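Local coordinates for molinate hydrolase (Gulosibacter molinativorax, PDB 4UB9), which probably hydrolyses carbon-nitrogen bonds other than peptide bonds, as a zinc-dependent amidohydrolase named for its action on the thiocarbamate herbicide molinate, at residues A[236-246]-A[277-288]; A[331-339]-A[386-395]. All coordinates share one frame; numbering follows the deposited sequence.

Interaction 1. Residues A[236-246]-A[277-288]; sequences VDFCKIAVTDH and VPLLTHTTSLEG
The imidazole of His282 meets Thr244 and Asp245 at its edge, where both carbonyl oxygens lie in the plane of the ring. His282 NE2 donates to Asp245 O at 3.0 Å, and the bond is nearly straight. The donor stands well above the plane of that carbonyl. With chi1 at 156°, CG of His282 turns away from its own backbone N, and the ring reaches across to the 236-246 segment. The His246 ring comes up with its plane 30° from that of His282. The two rings are slid apart and barely overlap, with His246 CD2 3.7 Å from His282 CE1. His246 ND1 is held by Asp184 O. The ring of Phe238 takes Leu280 CD2 obliquely, and Phe238 CB rests on Pro278 CD.

The backbones run as parallel strands, 239-242 beside 279-282, crossing at -29°. Cys239 N donates to Pro278 O, and Leu280 N to Cys239 O at 2.7 Å. Ile241 N then donates to Leu280 O, and His282 N to Ile241 O. The side chains of Lys240 and Leu280 share one face of the sheet, where their CB atoms are 3.8 Å apart. On the other face, Ile241 CG1 meets Leu279 CD1. Just past strand 239-242, Val243 CG2 packs on Thr281 CG2.

These strands belong to the parallel sheet of an amidohydrolase TIM-barrel domain. His282 ND1 binds the zinc ion, together with His302. The backbone carbonyl of Asp245 is thus a second-shell group. With the zinc on ND1, its bond probably helps fix the rotation of the ring.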
# COMPACT_ATOMS: atom_id res chain seq x y z
N VAL A 236 -3.56 34.39 -17.63
CA VAL A 236 -4.29 34.22 -16.39
C VAL A 236 -4.84 35.53 -15.87
O VAL A 236 -4.28 36.60 -16.14
CB VAL A 236 -3.41 33.56 -15.33
CG1 VAL A 236 -2.88 32.23 -15.87
CG2 VAL A 236 -2.27 34.46 -14.92
N ASP A 237 -5.90 35.45 -15.07
CA ASP A 237 -6.46 36.63 -14.43
C ASP A 237 -5.80 36.97 -13.09
O ASP A 237 -5.86 38.09 -12.60
CB ASP A 237 -7.93 36.43 -14.22
CG ASP A 237 -8.66 36.19 -15.51
OD1 ASP A 237 -8.79 37.15 -16.30
OD2 ASP A 237 -9.12 35.03 -15.74
N PHE A 238 -5.15 36.00 -12.50
CA PHE A 238 -4.39 36.21 -11.26
C PHE A 238 -3.44 35.05 -11.11
O PHE A 238 -3.44 34.14 -11.95
CB PHE A 238 -5.30 36.37 -10.05
CG PHE A 238 -6.36 35.33 -9.95
CD1 PHE A 238 -6.07 34.13 -9.36
CD2 PHE A 238 -7.65 35.55 -10.40
CE1 PHE A 238 -7.05 33.16 -9.20
CE2 PHE A 238 -8.63 34.58 -10.26
CZ PHE A 238 -8.32 33.38 -9.66
N CYS A 239 -2.59 35.09 -10.08
CA CYS A 239 -1.58 34.04 -9.93
C CYS A 239 -1.50 33.59 -8.53
O CYS A 239 -1.39 34.41 -7.61
CB CYS A 239 -0.21 34.56 -10.37
SG CYS A 239 1.09 33.33 -10.24
N LYS A 240 -1.51 32.28 -8.35
CA LYS A 240 -1.51 31.73 -6.98
C LYS A 240 -0.23 30.94 -6.79
O LYS A 240 0.09 30.07 -7.60
CB LYS A 240 -2.73 30.83 -6.71
CG LYS A 240 -2.76 30.31 -5.28
CD LYS A 240 -4.13 29.84 -4.81
CE LYS A 240 -4.33 28.35 -4.85
NZ LYS A 240 -5.20 27.83 -3.74
N ILE A 241 0.47 31.24 -5.71
CA ILE A 241 1.77 30.66 -5.47
C ILE A 241 1.66 29.70 -4.30
O ILE A 241 1.17 30.06 -3.24
CB ILE A 241 2.83 31.70 -5.02
CG1 ILE A 241 3.00 32.88 -5.97
CG2 ILE A 241 4.19 31.02 -4.82
CD1 ILE A 241 3.27 32.46 -7.37
N ALA A 242 2.24 28.53 -4.46
CA ALA A 242 2.38 27.59 -3.34
C ALA A 242 3.50 27.99 -2.41
O ALA A 242 4.60 27.51 -2.55
CB ALA A 242 2.65 26.19 -3.85
N VAL A 243 3.20 28.88 -1.48
CA VAL A 243 4.21 29.36 -0.56
C VAL A 243 4.66 28.20 0.32
O VAL A 243 5.86 27.99 0.52
CB VAL A 243 3.64 30.45 0.34
CG1 VAL A 243 4.61 30.78 1.47
CG2 VAL A 243 3.33 31.66 -0.49
N THR A 244 3.68 27.45 0.83
CA THR A 244 3.96 26.19 1.51
C THR A 244 3.56 25.01 0.65
O THR A 244 3.03 25.17 -0.44
CB THR A 244 3.25 26.07 2.87
OG1 THR A 244 1.86 26.09 2.68
CG2 THR A 244 3.67 27.20 3.79
N ASP A 245 3.80 23.84 1.18
CA ASP A 245 3.56 22.58 0.49
C ASP A 245 2.08 22.20 0.47
O ASP A 245 1.26 22.82 1.14
CB ASP A 245 4.29 21.45 1.21
CG ASP A 245 3.65 21.14 2.57
OD1 ASP A 245 3.82 21.95 3.52
OD2 ASP A 245 2.92 20.13 2.66
N HIS A 246 1.78 21.14 -0.29
CA HIS A 246 0.43 20.64 -0.47
C HIS A 246 0.40 19.14 -0.20
O HIS A 246 -0.22 18.38 -0.92
CB HIS A 246 -0.02 20.94 -1.88
CG HIS A 246 -1.48 20.75 -2.11
ND1 HIS A 246 -2.04 19.52 -2.34
CD2 HIS A 246 -2.50 21.64 -2.19
CE1 HIS A 246 -3.34 19.65 -2.51
NE2 HIS A 246 -3.64 20.93 -2.44
N VAL A 277 -1.27 41.55 -12.26
CA VAL A 277 -2.44 40.75 -11.88
C VAL A 277 -2.35 40.46 -10.41
O VAL A 277 -1.28 40.51 -9.83
CB VAL A 277 -2.54 39.41 -12.65
CG1 VAL A 277 -2.58 39.65 -14.15
CG2 VAL A 277 -1.40 38.45 -12.29
N PRO A 278 -3.48 40.17 -9.78
CA PRO A 278 -3.42 39.98 -8.34
C PRO A 278 -2.65 38.74 -7.96
O PRO A 278 -2.55 37.78 -8.73
CB PRO A 278 -4.87 39.78 -7.95
CG PRO A 278 -5.62 40.48 -9.00
CD PRO A 278 -4.87 40.25 -10.27
N LEU A 279 -2.09 38.82 -6.78
CA LEU A 279 -1.23 37.78 -6.24
C LEU A 279 -1.94 37.04 -5.12
O LEU A 279 -2.34 37.67 -4.12
CB LEU A 279 0.04 38.38 -5.65
CG LEU A 279 0.86 37.44 -4.77
CD1 LEU A 279 1.55 36.39 -5.62
CD2 LEU A 279 1.90 38.22 -3.98
N LEU A 280 -2.07 35.72 -5.30
CA LEU A 280 -2.65 34.84 -4.29
C LEU A 280 -1.62 33.93 -3.71
O LEU A 280 -0.66 33.59 -4.35
CB LEU A 280 -3.76 33.97 -4.87
CG LEU A 280 -5.19 34.56 -4.86
CD1 LEU A 280 -5.25 35.83 -5.68
CD2 LEU A 280 -6.10 33.56 -5.49
N THR A 281 -1.84 33.50 -2.48
CA THR A 281 -0.96 32.58 -1.80
C THR A 281 -1.70 31.37 -1.26
O THR A 281 -2.85 31.44 -0.91
CB THR A 281 -0.23 33.26 -0.63
OG1 THR A 281 -1.17 33.81 0.27
CG2 THR A 281 0.67 34.35 -1.12
N HIS A 282 -1.02 30.25 -1.22
CA HIS A 282 -1.48 29.08 -0.55
C HIS A 282 -0.54 28.89 0.63
O HIS A 282 0.64 28.79 0.45
CB HIS A 282 -1.46 27.91 -1.52
CG HIS A 282 -1.37 26.57 -0.87
ND1 HIS A 282 -2.47 25.78 -0.64
CD2 HIS A 282 -0.31 25.86 -0.44
CE1 HIS A 282 -2.09 24.66 -0.08
NE2 HIS A 282 -0.78 24.68 0.06
N THR A 283 -1.08 28.88 1.84
CA THR A 283 -0.25 28.76 3.04
C THR A 283 -0.82 27.78 4.03
O THR A 283 -1.99 27.66 4.17
CB THR A 283 0.05 30.11 3.75
OG1 THR A 283 -1.16 30.69 4.23
CG2 THR A 283 0.73 31.06 2.82
N THR A 284 0.07 27.06 4.69
CA THR A 284 -0.30 25.90 5.44
C THR A 284 0.27 25.95 6.86
O THR A 284 0.18 25.00 7.60
CB THR A 284 0.07 24.67 4.59
OG1 THR A 284 -1.10 24.19 3.96
CG2 THR A 284 0.71 23.59 5.33
N SER A 285 0.86 27.07 7.21
CA SER A 285 1.59 27.22 8.49
C SER A 285 1.62 28.66 8.92
O SER A 285 1.37 29.56 8.13
CB SER A 285 3.07 26.78 8.35
OG SER A 285 3.74 27.60 7.43
N LEU A 286 1.95 28.89 10.19
CA LEU A 286 2.04 30.27 10.73
C LEU A 286 3.12 31.08 10.01
O LEU A 286 2.92 32.22 9.65
CB LEU A 286 2.38 30.25 12.19
CG LEU A 286 1.30 29.69 13.12
CD1 LEU A 286 1.76 29.69 14.60
CD2 LEU A 286 0.02 30.47 12.96
N GLU A 287 4.26 30.45 9.78
CA GLU A 287 5.35 31.12 9.08
C GLU A 287 5.02 31.36 7.63
O GLU A 287 5.40 32.37 7.05
CB GLU A 287 6.65 30.33 9.21
CG GLU A 287 7.33 30.59 10.55
CD GLU A 287 7.61 32.09 10.79
OE1 GLU A 287 8.36 32.77 10.03
OE2 GLU A 287 7.03 32.63 11.73
N GLY A 288 4.25 30.46 7.06
CA GLY A 288 3.77 30.67 5.71
C GLY A 288 2.85 31.87 5.63
O GLY A 288 2.95 32.70 4.73

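Interaction 2. Residues A[331-339]-A[386-395]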
# COMPACT_ATOMS: atom_id res chain seq x y z
N THR A 331 -15.96 25.17 8.62
CA THR A 331 -16.78 24.03 8.68
C THR A 331 -17.87 24.35 9.72
O THR A 331 -17.63 25.03 10.70
CB THR A 331 -15.85 22.91 9.09
OG1 THR A 331 -16.31 21.68 8.55
CG2 THR A 331 -15.66 22.89 10.53
N THR A 332 -19.10 23.94 9.45
CA THR A 332 -20.20 24.18 10.38
C THR A 332 -20.03 23.31 11.60
O THR A 332 -19.28 22.33 11.61
CB THR A 332 -21.57 23.86 9.79
OG1 THR A 332 -21.64 22.48 9.44
CG2 THR A 332 -21.85 24.69 8.57
N ILE A 333 -20.75 23.64 12.64
CA ILE A 333 -20.71 22.83 13.88
C ILE A 333 -21.04 21.36 13.63
O ILE A 333 -20.35 20.47 14.09
CB ILE A 333 -21.71 23.40 14.92
CG1 ILE A 333 -21.14 24.72 15.46
CG2 ILE A 333 -21.96 22.40 16.05
CD1 ILE A 333 -22.19 25.63 16.09
N ALA A 334 -22.09 21.14 12.85
CA ALA A 334 -22.59 19.80 12.57
C ALA A 334 -21.64 19.00 11.68
O ALA A 334 -21.31 17.84 11.96
CB ALA A 334 -23.95 19.87 11.92
N GLN A 335 -21.18 19.63 10.61
CA GLN A 335 -20.22 18.99 9.69
C GLN A 335 -18.95 18.58 10.43
O GLN A 335 -18.47 17.46 10.32
CB GLN A 335 -19.92 19.90 8.49
CG GLN A 335 -18.79 19.44 7.61
CD GLN A 335 -19.04 18.10 6.91
OE1 GLN A 335 -20.18 17.73 6.54
NE2 GLN A 335 -17.95 17.39 6.67
N GLN A 336 -18.44 19.49 11.22
CA GLN A 336 -17.20 19.23 11.97
C GLN A 336 -17.41 18.16 12.99
O GLN A 336 -16.50 17.38 13.30
CB GLN A 336 -16.68 20.51 12.69
CG GLN A 336 -15.29 20.32 13.34
CD GLN A 336 -14.15 19.91 12.35
OE1 GLN A 336 -13.30 19.05 12.65
NE2 GLN A 336 -14.13 20.52 11.19
N ALA A 337 -18.57 18.19 13.62
CA ALA A 337 -18.89 17.14 14.61
C ALA A 337 -18.96 15.77 13.93
O ALA A 337 -18.57 14.76 14.50
CB ALA A 337 -20.20 17.44 15.31
N TRP A 338 -19.51 15.74 12.71
CA TRP A 338 -19.53 14.51 11.99
C TRP A 338 -18.08 14.01 11.72
O TRP A 338 -17.72 12.86 11.98
CB TRP A 338 -20.32 14.66 10.69
CG TRP A 338 -20.14 13.41 9.88
CD1 TRP A 338 -20.75 12.22 10.09
CD2 TRP A 338 -19.20 13.22 8.83
NE1 TRP A 338 -20.28 11.31 9.21
CE2 TRP A 338 -19.31 11.88 8.43
CE3 TRP A 338 -18.28 14.04 8.19
CZ2 TRP A 338 -18.54 11.34 7.40
CZ3 TRP A 338 -17.52 13.52 7.17
CH2 TRP A 338 -17.65 12.16 6.79
N MET A 339 -17.26 14.92 11.22
CA MET A 339 -15.87 14.63 10.89
C MET A 339 -15.15 14.11 12.08
O MET A 339 -14.45 13.09 12.00
CB MET A 339 -15.14 15.88 10.42
CG MET A 339 -15.32 16.20 8.98
SD MET A 339 -14.57 17.81 8.64
CE MET A 339 -14.42 17.72 6.87
N SER A 386 -22.15 8.99 3.42
CA SER A 386 -23.21 8.97 4.44
C SER A 386 -23.95 10.31 4.51
O SER A 386 -23.51 11.31 3.93
CB SER A 386 -22.64 8.66 5.82
OG SER A 386 -21.79 9.71 6.28
N GLN A 387 -25.08 10.30 5.18
CA GLN A 387 -25.88 11.53 5.47
C GLN A 387 -25.05 12.58 6.15
O GLN A 387 -25.12 13.74 5.78
CB GLN A 387 -27.05 11.25 6.42
CG GLN A 387 -28.31 10.78 5.73
CD GLN A 387 -28.56 11.56 4.45
OE1 GLN A 387 -28.88 12.74 4.49
NE2 GLN A 387 -28.38 10.90 3.30
N GLY A 388 -24.28 12.15 7.14
CA GLY A 388 -23.43 13.04 7.93
C GLY A 388 -22.35 13.74 7.10
O GLY A 388 -22.07 14.91 7.28
N GLU A 389 -21.79 13.00 6.15
CA GLU A 389 -20.76 13.54 5.28
C GLU A 389 -21.35 14.57 4.36
O GLU A 389 -20.72 15.59 4.07
CB GLU A 389 -20.07 12.45 4.46
CG GLU A 389 -18.89 12.98 3.61
CD GLU A 389 -17.92 11.91 3.10
OE1 GLU A 389 -18.10 10.71 3.40
OE2 GLU A 389 -16.98 12.27 2.40
N LEU A 390 -22.54 14.26 3.84
CA LEU A 390 -23.17 15.16 2.87
C LEU A 390 -23.74 16.38 3.50
O LEU A 390 -23.85 17.42 2.86
CB LEU A 390 -24.30 14.48 2.15
CG LEU A 390 -23.86 13.50 1.07
CD1 LEU A 390 -25.04 12.58 0.71
CD2 LEU A 390 -23.36 14.25 -0.16
N HIS A 391 -24.16 16.24 4.74
CA HIS A 391 -24.87 17.32 5.43
C HIS A 391 -23.93 18.49 5.73
O HIS A 391 -23.01 18.37 6.55
CB HIS A 391 -25.51 16.81 6.73
CG HIS A 391 -26.25 17.86 7.49
ND1 HIS A 391 -27.39 18.46 7.00
CD2 HIS A 391 -26.04 18.39 8.71
CE1 HIS A 391 -27.82 19.36 7.86
NE2 HIS A 391 -27.03 19.32 8.92
N GLU A 392 -24.18 19.59 5.07
CA GLU A 392 -23.37 20.81 5.22
C GLU A 392 -21.91 20.53 4.83
O GLU A 392 -20.97 21.03 5.44
CB GLU A 392 -23.49 21.39 6.63
CG GLU A 392 -24.88 22.01 6.87
CD GLU A 392 -25.18 22.38 8.32
OE1 GLU A 392 -24.29 22.27 9.23
OE2 GLU A 392 -26.38 22.71 8.55
N ARG A 393 -21.76 19.76 3.76
CA ARG A 393 -20.46 19.48 3.20
C ARG A 393 -19.91 20.79 2.65
O ARG A 393 -20.57 21.46 1.87
CB ARG A 393 -20.56 18.46 2.08
CG ARG A 393 -19.19 17.94 1.69
CD ARG A 393 -19.19 16.68 0.82
NE ARG A 393 -19.12 17.09 -0.57
CZ ARG A 393 -18.07 16.95 -1.35
NH1 ARG A 393 -16.97 16.36 -0.93
NH2 ARG A 393 -18.15 17.42 -2.57
N PRO A 394 -18.68 21.14 2.99
CA PRO A 394 -18.18 22.45 2.55
C PRO A 394 -17.79 22.54 1.08
O PRO A 394 -17.71 23.65 0.55
CB PRO A 394 -16.97 22.70 3.47
CG PRO A 394 -16.59 21.37 3.99
CD PRO A 394 -17.80 20.51 3.98
N TRP A 395 -17.63 21.39 0.44
CA TRP A 395 -17.04 21.29 -0.92
C TRP A 395 -18.03 20.97 -2.06
O TRP A 395 -17.64 20.73 -3.20
CB TRP A 395 -15.96 20.25 -0.91
CG TRP A 395 -14.95 20.53 0.16
CD1 TRP A 395 -14.19 21.63 0.28
CD2 TRP A 395 -14.60 19.69 1.24
NE1 TRP A 395 -13.36 21.54 1.36
CE2 TRP A 395 -13.62 20.36 1.99
CE3 TRP A 395 -15.05 18.44 1.69
CZ2 TRP A 395 -13.02 19.80 3.14
CZ3 TRP A 395 -14.48 17.90 2.86
CH2 TRP A 395 -13.46 18.57 3.55
O HOH W 1 -19.71 22.95 7.01
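Trp338 lays one face of its indole over Gly388 and the start of Glu389. Its chi1 of 172° swings the indole away from its own backbone N and over the short helix. Gly388 CA sits 3.8 Å from the centroid of the five-membered ring, and Glu389 CB 3.7 Å from that of the six-membered ring. Both are CH-pi contacts. The indole plane and the Glu389 carboxylate are 25° apart. Gly388 lets the ring come this close, because a side chain there would run into Trp338 CD1. With an alanine in place of Trp338, Gly388 and Glu389 would probably lose their aromatic cover, and a gap would open between the helices.

Thr332 and Glu392 cross at about a right angle. Thr332 OG1 donates to Glu392 OE1 at 2.7 Å, on the anti side of the carboxylate. The same OG1 caps helix 333-341 by accepting from Gln335 N. Water 1 joins Thr332 N to Glu392 O. Met339 CE touches Trp395 CH2 from the opposite direction.

The start of helix 333-341 meets the turn after helix 387-390, and Trp338, further along, meets the short helix itself. Helix 400-410 packs on Thr332, and its Gln406 binds Glu392 OE2.

Interaction 1 comes first along the chain and closes before interaction 2 opens. Their centres are about 27 Å apart and their nearest atoms about 10 Å, so they do not touch. All four segments belong to the amidohydrolase part of the chain. Interaction 1 joins two neighbouring strands of a parallel sheet and lies buried. Interaction 2 is partly buried and joins helical and loop segments farther from the centre of the chain. The zinc site gives them a common reference: His282 of interaction 1 binds the metal directly, while the side chain of Trp395 in interaction 2 is about 10 Å from it. One contact therefore helps build the metal site, and the other ties together helices beyond it.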